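Local coordinates for protein telomere length regulator taz1 (Schizosaccharomyces pombe, PDB 4ZMI) that binds double-stranded telomeric DNA and regulates telomere length and function in fission yeast, this chain being its helical domain, at residues A[78-82]-A[228-234]; A[145-150]-A[199-203]. One frame throughout, in Å; residues are numbered along the deposited sequence.

Contact 1: A[78-82]-A[228-234]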
ATOM      1  N   PHE A  78      -9.187   0.956  -3.627  1.00 47.32           N
ATOM      2  CA  PHE A  78     -10.037   0.448  -4.685  1.00 52.21           C
ATOM      3  C   PHE A  78     -11.227  -0.320  -4.138  1.00 52.02           C
ATOM      4  O   PHE A  78     -12.317  -0.290  -4.722  1.00 51.26           O
ATOM      5  CB  PHE A  78      -9.227  -0.354  -5.703  1.00 62.44           C
ATOM      6  CG  PHE A  78      -8.292   0.497  -6.518  1.00 66.57           C
ATOM      7  CD1 PHE A  78      -6.953   0.579  -6.199  1.00 64.99           C
ATOM      8  CD2 PHE A  78      -8.768   1.250  -7.580  1.00 63.62           C
ATOM      9  CE1 PHE A  78      -6.100   1.380  -6.929  1.00 66.78           C
ATOM     10  CE2 PHE A  78      -7.921   2.044  -8.314  1.00 63.02           C
ATOM     11  CZ  PHE A  78      -6.586   2.111  -7.994  1.00 65.16           C
ATOM     12  N   SER A  79     -11.051  -0.969  -2.996  1.00 46.53           N
ATOM     13  CA  SER A  79     -12.199  -1.613  -2.374  1.00 50.69           C
ATOM     14  C   SER A  79     -13.242  -0.577  -1.970  1.00 49.18           C
ATOM     15  O   SER A  79     -14.427  -0.824  -2.069  1.00 51.74           O
ATOM     16  CB  SER A  79     -11.792  -2.432  -1.152  1.00 52.01           C
ATOM     17  OG  SER A  79     -11.226  -1.617  -0.141  1.00 52.67           O
ATOM     18  N   TYR A  80     -12.789   0.579  -1.508  1.00 43.42           N
ATOM     19  CA  TYR A  80     -13.703   1.615  -1.057  1.00 46.25           C
ATOM     20  C   TYR A  80     -14.444   2.227  -2.253  1.00 53.48           C
ATOM     21  O   TYR A  80     -15.659   2.317  -2.256  1.00 50.44           O
ATOM     22  CB  TYR A  80     -12.908   2.678  -0.316  1.00 43.46           C
ATOM     23  CG  TYR A  80     -13.714   3.788   0.300  1.00 42.09           C
ATOM     24  CD1 TYR A  80     -13.997   3.789   1.653  1.00 38.91           C
ATOM     25  CD2 TYR A  80     -14.142   4.857  -0.459  1.00 39.98           C
ATOM     26  CE1 TYR A  80     -14.709   4.805   2.235  1.00 48.97           C
ATOM     27  CE2 TYR A  80     -14.879   5.893   0.112  1.00 51.56           C
ATOM     28  CZ  TYR A  80     -15.155   5.858   1.457  1.00 52.52           C
ATOM     29  OH  TYR A  80     -15.851   6.879   2.031  1.00 56.34           O
ATOM     30  N   ILE A  81     -13.686   2.621  -3.270  1.00 57.10           N
ATOM     31  CA  ILE A  81     -14.217   3.160  -4.505  1.00 56.34           C
ATOM     32  C   ILE A  81     -15.193   2.208  -5.189  1.00 65.43           C
ATOM     33  O   ILE A  81     -16.198   2.646  -5.728  1.00 62.66           O
ATOM     34  CB  ILE A  81     -13.087   3.481  -5.475  1.00 50.07           C
ATOM     35  CG1 ILE A  81     -12.225   4.609  -4.908  1.00 53.47           C
ATOM     36  CG2 ILE A  81     -13.649   3.854  -6.826  1.00 56.68           C
ATOM     37  CD1 ILE A  81     -11.068   4.980  -5.792  1.00 59.47           C
ATOM     38  N   ARG A  82     -14.917   0.908  -5.163  1.00 62.58           N
ATOM     39  CA  ARG A  82     -15.842  -0.042  -5.779  1.00 67.82           C
ATOM     40  C   ARG A  82     -17.109  -0.194  -4.953  1.00 71.80           C
ATOM     41  O   ARG A  82     -18.201  -0.376  -5.496  1.00 76.56           O
ATOM     42  CB  ARG A  82     -15.195  -1.409  -5.974  1.00 77.23           C
ATOM     43  CG  ARG A  82     -16.154  -2.464  -6.535  1.00 88.37           C
ATOM     44  CD  ARG A  82     -15.512  -3.848  -6.604  1.00 91.57           C
ATOM     45  NE  ARG A  82     -14.074  -3.737  -6.757  1.00 89.83           N
ATOM     46  CZ  ARG A  82     -13.210  -3.967  -5.776  1.00 98.49           C
ATOM     47  NH1 ARG A  82     -13.649  -4.345  -4.583  1.00100.85           N
ATOM     48  NH2 ARG A  82     -11.915  -3.825  -5.993  1.00 99.91           N
ATOM     49  N   PHE A 228      -0.250  -5.165  -9.906  1.00108.22           N
ATOM     50  CA  PHE A 228      -1.439  -4.406  -9.528  1.00113.78           C
ATOM     51  C   PHE A 228      -1.760  -3.428 -10.659  1.00120.13           C
ATOM     52  O   PHE A 228      -2.909  -3.316 -11.077  1.00122.88           O
ATOM     53  CB  PHE A 228      -1.175  -3.670  -8.201  1.00108.75           C
ATOM     54  CG  PHE A 228      -2.421  -3.284  -7.414  1.00108.28           C
ATOM     55  CD1 PHE A 228      -2.343  -3.099  -6.039  1.00103.64           C
ATOM     56  CD2 PHE A 228      -3.650  -3.078  -8.029  1.00109.78           C
ATOM     57  CE1 PHE A 228      -3.456  -2.734  -5.293  1.00 97.46           C
ATOM     58  CE2 PHE A 228      -4.778  -2.707  -7.276  1.00 99.26           C
ATOM     59  CZ  PHE A 228      -4.671  -2.533  -5.917  1.00 95.67           C
ATOM     60  N   LYS A 229      -0.728  -2.767 -11.184  1.00124.81           N
ATOM     61  CA  LYS A 229      -0.898  -1.696 -12.175  1.00128.59           C
ATOM     62  C   LYS A 229      -1.449  -2.153 -13.534  1.00126.86           C
ATOM     63  O   LYS A 229      -1.921  -1.331 -14.320  1.00129.81           O
ATOM     64  CB  LYS A 229       0.406  -0.900 -12.361  1.00134.43           C
ATOM     65  CG  LYS A 229       0.197   0.543 -12.841  1.00137.17           C
ATOM     66  CD  LYS A 229       1.484   1.373 -12.824  1.00136.17           C
ATOM     67  CE  LYS A 229       2.383   1.074 -14.018  1.00134.86           C
ATOM     68  NZ  LYS A 229       3.524   2.031 -14.103  1.00132.93           N
ATOM     69  N   ASN A 230      -1.393  -3.449 -13.821  1.00121.21           N
ATOM     70  CA  ASN A 230      -2.065  -3.942 -15.022  1.00119.41           C
ATOM     71  C   ASN A 230      -3.223  -4.904 -14.720  1.00113.87           C
ATOM     72  O   ASN A 230      -3.520  -5.808 -15.496  1.00113.61           O
ATOM     73  CB  ASN A 230      -1.071  -4.500 -16.055  1.00123.27           C
ATOM     74  CG  ASN A 230      -0.317  -5.715 -15.557  1.00125.67           C
ATOM     75  OD1 ASN A 230      -0.310  -6.007 -14.366  1.00126.80           O
ATOM     76  ND2 ASN A 230       0.333  -6.427 -16.474  1.00126.65           N
ATOM     77  N   VAL A 231      -3.883  -4.677 -13.586  1.00105.15           N
ATOM     78  CA  VAL A 231      -5.087  -5.416 -13.211  1.00 95.49           C
ATOM     79  C   VAL A 231      -6.300  -4.476 -13.180  1.00 97.30           C
ATOM     80  O   VAL A 231      -6.216  -3.374 -12.646  1.00 97.36           O
ATOM     81  CB  VAL A 231      -4.915  -6.077 -11.833  1.00 77.46           C
ATOM     82  CG1 VAL A 231      -6.253  -6.545 -11.283  1.00 72.30           C
ATOM     83  CG2 VAL A 231      -3.949  -7.229 -11.925  1.00 73.78           C
ATOM     84  N   ARG A 232      -7.419  -4.900 -13.761  1.00101.23           N
ATOM     85  CA  ARG A 232      -8.635  -4.088 -13.720  1.00112.30           C
ATOM     86  C   ARG A 232      -9.386  -4.281 -12.405  1.00119.34           C
ATOM     87  O   ARG A 232     -10.065  -5.290 -12.205  1.00125.49           O
ATOM     88  CB  ARG A 232      -9.546  -4.384 -14.914  1.00113.02           C
ATOM     89  CG  ARG A 232      -9.766  -3.183 -15.810  1.00115.55           C
ATOM     90  CD  ARG A 232     -10.496  -3.561 -17.084  1.00124.19           C
ATOM     91  NE  ARG A 232     -10.701  -2.399 -17.946  1.00130.95           N
ATOM     92  CZ  ARG A 232     -11.090  -2.460 -19.216  1.00139.28           C
ATOM     93  NH1 ARG A 232     -11.315  -3.635 -19.794  1.00143.18           N
ATOM     94  NH2 ARG A 232     -11.250  -1.341 -19.915  1.00140.63           N
ATOM     95  N   ARG A 233      -9.259  -3.309 -11.507  1.00114.59           N
ATOM     96  CA  ARG A 233      -9.841  -3.448 -10.181  1.00110.24           C
ATOM     97  C   ARG A 233     -11.277  -2.946 -10.114  1.00108.18           C
ATOM     98  O   ARG A 233     -12.126  -3.565  -9.470  1.00112.65           O
ATOM     99  CB  ARG A 233      -8.972  -2.762  -9.126  1.00109.95           C
ATOM    100  CG  ARG A 233      -8.021  -3.704  -8.399  1.00108.68           C
ATOM    101  CD  ARG A 233      -8.760  -4.865  -7.751  1.00112.25           C
ATOM    102  NE  ARG A 233      -7.840  -5.828  -7.142  1.00124.38           N
ATOM    103  CZ  ARG A 233      -7.657  -7.079  -7.568  1.00129.40           C
ATOM    104  NH1 ARG A 233      -8.347  -7.537  -8.603  1.00139.41           N
ATOM    105  NH2 ARG A 233      -6.793  -7.878  -6.952  1.00119.44           N
ATOM    106  N   LEU A 234     -11.554  -1.837 -10.789  1.00100.45           N
ATOM    107  CA  LEU A 234     -12.909  -1.296 -10.781  1.00 97.20           C
ATOM    108  C   LEU A 234     -13.880  -2.213 -11.529  1.00 99.78           C
ATOM    109  O   LEU A 234     -13.975  -2.180 -12.753  1.00 98.86           O
ATOM    110  CB  LEU A 234     -12.926   0.148 -11.290  1.00 90.51           C
ATOM    111  CG  LEU A 234     -12.058   1.041 -10.385  1.00 84.33           C
ATOM    112  CD1 LEU A 234     -11.999   2.483 -10.853  1.00 87.67           C
ATOM    113  CD2 LEU A 234     -12.505   0.977  -8.921  1.00 71.34           C
TER

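Contact 2: A[145-150]-A[199-203]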
ATOM      1  N   PHE A 145       2.313  -9.582   2.415  1.00 49.38           N
ATOM      2  CA  PHE A 145       1.688  -9.266   3.702  1.00 51.82           C
ATOM      3  C   PHE A 145       2.460  -9.884   4.859  1.00 57.94           C
ATOM      4  O   PHE A 145       2.687  -9.234   5.877  1.00 59.08           O
ATOM      5  CB  PHE A 145       0.208  -9.673   3.753  1.00 47.99           C
ATOM      6  CG  PHE A 145      -0.486  -9.242   5.019  1.00 55.10           C
ATOM      7  CD1 PHE A 145      -1.074  -7.984   5.115  1.00 55.56           C
ATOM      8  CD2 PHE A 145      -0.519 -10.070   6.126  1.00 49.51           C
ATOM      9  CE1 PHE A 145      -1.697  -7.582   6.281  1.00 51.83           C
ATOM     10  CE2 PHE A 145      -1.127  -9.667   7.298  1.00 50.61           C
ATOM     11  CZ  PHE A 145      -1.722  -8.428   7.378  1.00 51.77           C
ATOM     12  N   GLU A 146       2.881 -11.137   4.706  1.00 61.83           N
ATOM     13  CA  GLU A 146       3.667 -11.777   5.766  1.00 62.24           C
ATOM     14  C   GLU A 146       4.997 -11.091   5.995  1.00 57.83           C
ATOM     15  O   GLU A 146       5.435 -10.977   7.128  1.00 63.35           O
ATOM     16  CB  GLU A 146       3.887 -13.264   5.508  1.00 70.45           C
ATOM     17  CG  GLU A 146       4.194 -14.059   6.762  1.00 79.12           C
ATOM     18  CD  GLU A 146       5.673 -14.307   6.967  1.00 92.12           C
ATOM     19  OE1 GLU A 146       6.479 -13.925   6.086  1.00 94.81           O
ATOM     20  OE2 GLU A 146       6.027 -14.897   8.013  1.00 97.96           O
ATOM     21  N   GLU A 147       5.622 -10.615   4.926  1.00 56.72           N
ATOM     22  CA  GLU A 147       6.849  -9.833   5.053  1.00 58.01           C
ATOM     23  C   GLU A 147       6.668  -8.523   5.835  1.00 64.08           C
ATOM     24  O   GLU A 147       7.480  -8.203   6.714  1.00 57.83           O
ATOM     25  CB  GLU A 147       7.454  -9.538   3.685  1.00 56.79           C
ATOM     26  CG  GLU A 147       8.801  -8.848   3.786  1.00 67.40           C
ATOM     27  CD  GLU A 147       9.906  -9.777   4.304  1.00 76.40           C
ATOM     28  OE1 GLU A 147       9.784 -11.003   4.110  1.00 84.57           O
ATOM     29  OE2 GLU A 147      10.895  -9.281   4.897  1.00 77.21           O
ATOM     30  N   LEU A 148       5.609  -7.770   5.518  1.00 55.61           N
ATOM     31  CA  LEU A 148       5.321  -6.546   6.250  1.00 44.61           C
ATOM     32  C   LEU A 148       5.120  -6.900   7.711  1.00 44.43           C
ATOM     33  O   LEU A 148       5.516  -6.158   8.596  1.00 51.30           O
ATOM     34  CB  LEU A 148       4.064  -5.850   5.704  1.00 41.89           C
ATOM     35  CG  LEU A 148       4.193  -5.450   4.241  1.00 50.38           C
ATOM     36  CD1 LEU A 148       2.862  -4.928   3.706  1.00 56.60           C
ATOM     37  CD2 LEU A 148       5.285  -4.389   4.145  1.00 46.74           C
ATOM     38  N   VAL A 149       4.521  -8.057   7.969  1.00 51.38           N
ATOM     39  CA  VAL A 149       4.312  -8.474   9.357  1.00 57.34           C
ATOM     40  C   VAL A 149       5.657  -8.699  10.061  1.00 62.73           C
ATOM     41  O   VAL A 149       5.852  -8.225  11.192  1.00 59.59           O
ATOM     42  CB  VAL A 149       3.376  -9.692   9.471  1.00 56.03           C
ATOM     43  CG1 VAL A 149       3.272 -10.166  10.907  1.00 49.18           C
ATOM     44  CG2 VAL A 149       2.000  -9.313   8.949  1.00 51.62           C
ATOM     45  N   ILE A 150       6.589  -9.369   9.376  1.00 59.45           N
ATOM     46  CA  ILE A 150       7.928  -9.598   9.923  1.00 59.47           C
ATOM     47  C   ILE A 150       8.606  -8.265  10.193  1.00 61.21           C
ATOM     48  O   ILE A 150       9.127  -8.034  11.287  1.00 61.30           O
ATOM     49  CB  ILE A 150       8.850 -10.361   8.952  1.00 57.10           C
ATOM     50  CG1 ILE A 150       8.158 -11.578   8.363  1.00 63.19           C
ATOM     51  CG2 ILE A 150      10.100 -10.786   9.677  1.00 66.63           C
ATOM     52  CD1 ILE A 150       7.845 -12.628   9.378  1.00 71.69           C
ATOM     53  N   THR A 199      -1.355 -15.379  10.944  1.00 62.27           N
ATOM     54  CA  THR A 199      -0.011 -15.056  10.517  1.00 60.39           C
ATOM     55  C   THR A 199       0.569 -14.092  11.526  1.00 62.04           C
ATOM     56  O   THR A 199       1.706 -14.237  11.966  1.00 61.69           O
ATOM     57  CB  THR A 199      -0.013 -14.338   9.151  1.00 70.23           C
ATOM     58  OG1 THR A 199      -0.552 -15.193   8.131  1.00 70.03           O
ATOM     59  CG2 THR A 199       1.402 -13.886   8.774  1.00 60.05           C
ATOM     60  N   ILE A 200      -0.247 -13.115  11.912  1.00 55.47           N
ATOM     61  CA  ILE A 200       0.205 -12.039  12.778  1.00 59.06           C
ATOM     62  C   ILE A 200       0.510 -12.597  14.163  1.00 62.41           C
ATOM     63  O   ILE A 200       1.498 -12.225  14.785  1.00 65.76           O
ATOM     64  CB  ILE A 200      -0.828 -10.897  12.856  1.00 60.03           C
ATOM     65  CG1 ILE A 200      -0.838 -10.086  11.552  1.00 58.17           C
ATOM     66  CG2 ILE A 200      -0.522  -9.972  14.017  1.00 62.50           C
ATOM     67  CD1 ILE A 200      -2.150  -9.342  11.312  1.00 49.80           C
ATOM     68  N   GLY A 201      -0.332 -13.506  14.634  1.00 61.94           N
ATOM     69  CA  GLY A 201      -0.102 -14.140  15.923  1.00 76.17           C
ATOM     70  C   GLY A 201       1.182 -14.952  15.986  1.00 82.74           C
ATOM     71  O   GLY A 201       1.941 -14.875  16.952  1.00 86.71           O
ATOM     72  N   ASN A 202       1.438 -15.723  14.937  1.00 86.45           N
ATOM     73  CA  ASN A 202       2.603 -16.597  14.913  1.00 90.11           C
ATOM     74  C   ASN A 202       3.910 -15.839  14.719  1.00 86.06           C
ATOM     75  O   ASN A 202       4.923 -16.162  15.333  1.00 86.67           O
ATOM     76  CB  ASN A 202       2.433 -17.673  13.838  1.00 94.00           C
ATOM     77  CG  ASN A 202       1.209 -18.545  14.079  1.00 96.14           C
ATOM     78  OD1 ASN A 202       0.773 -18.712  15.222  1.00 97.34           O
ATOM     79  ND2 ASN A 202       0.645 -19.099  13.004  1.00 90.21           N
ATOM     80  N   THR A 203       3.882 -14.817  13.878  1.00 88.04           N
ATOM     81  CA  THR A 203       5.074 -14.027  13.599  1.00 95.16           C
ATOM     82  C   THR A 203       5.597 -13.254  14.826  1.00103.57           C
ATOM     83  O   THR A 203       6.809 -13.094  15.001  1.00106.87           O
ATOM     84  CB  THR A 203       4.828 -13.082  12.401  1.00 96.80           C
ATOM     85  OG1 THR A 203       4.761 -13.853  11.193  1.00 88.33           O
ATOM     86  CG2 THR A 203       5.940 -12.045  12.277  1.00104.31           C
TER

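Contact 1: A[78-82]-A[228-234]
Phe78 lies between the two ends of the 228-234 segment, with Phe228 on one side of its ring and Leu234 on another. Its CG stands anti to the carbonyl carbon (chi1 -69°), which aims the ring out of the short helix and across the interface. There CD1 meets Phe228 CZ at 3.9 Å; the two ring planes are inclined at 53°, an oblique pairing that is neither a stack nor a T. At the rim, close to the ring plane, Phe78 CD2 receives the Leu234 CD2 methyl at 4.0 Å. That same methyl also packs against Ile81 CG2 at 3.7 Å, so one branch of Leu234 bridges two side chains a helical turn apart. Although the Leu234 CB points away, its CD2 branch returns to helix 78-83. Arg82 adds the polar part. Its side chain leaves extended and then bends at chi3 (-28°), bringing the guanidinium edge to the Arg233 carbonyl: NE and NH2 both donate weakly to Arg233 O, at 3.3 Å and 3.5 Å. The main-chain oxygen is thus shared by a loose fork near the guanidinium plane, while Phe78 O lies above one face of the group, offset toward its rim. The two guanidinium groups are turned almost perpendicular to each other, and the aliphatic CD of Arg233 comes to 3.8 Å from Arg82 NH2. Around this contact, helix 95-107 supplies Leu98, Gln102 and Lys99, the last making a cation-pi interaction with Phe78, whereas helix 118-130 reaches the arginines through Ser130 and Phe228 through Ile123. The C-terminal tail that follows helix 214-229 is thereby laid against helix 78-83 beside these two helices.

Contact 2: A[145-150]-A[199-203]
The Phe145 ring meets Ile200 at its edge: the CD1 methyl lies near the ring plane, 4.1 Å from Phe145 CZ, and Phe166 of helix 163-168 touches both side chains. This is helix-helix packing within the all-helical domain of Taz1, assigned by sequence to the TRF family; the axes of 145-150 and 199-203, short pieces of helices 137-154 and 192-203, come within 9.9 Å and cross at -38°, the two running in roughly the same direction. The other flat group belongs to Glu146, whose side chain comes within about 4 Å of a bound cobalt(II) ion. Extension at chi1 followed by a bend at chi2 (-98°) carries this side chain toward helix 192-203; its CG is pressed on Thr199 CG2 at 3.4 Å, and OE2 lies beside Thr203 OG1 without bonding to it. Val149 fills the middle with two branches that divide the work. CG2 lies against Ile200 CG1 at 3.9 Å, whereas CG1, anti to the backbone N (chi1 175°), reaches Thr203 CG2 at 3.5 Å. The side chains of Ile150 and Thr203 cross at about a right angle, Ile150 CD1 meeting Thr203 CG2 at 3.5 Å, which leaves that methyl wedged between two aliphatic side chains. Thr199 turns its methyl toward helix 137-154 and its hydroxyl back to its own helix, where OG1 is hydrogen-bonded to Phe195 O one turn earlier. Thr203 OG1 instead sits near Glu146 and Ile150 while donating a weak bond to Thr199 O, at 3.2 Å.

How the contacts relate
The two contacts belong to one helical domain but occupy separate parts of it: their centres are 24 Å apart, their nearest atoms about 11 Å, and they do not touch. Along the chain the order is 78-82, 145-150, 199-203 and 228-234, so contact 2 falls wholly within the span that contact 1 brings together. Helices 192-203 and 214-229 are consecutive, which links the second halves of both contacts. Helix 118-130 touches both, packing on side chains of each. Contact 1 therefore ties the C-terminal tail to the first half of the domain, whereas contact 2 joins two helices of its second half.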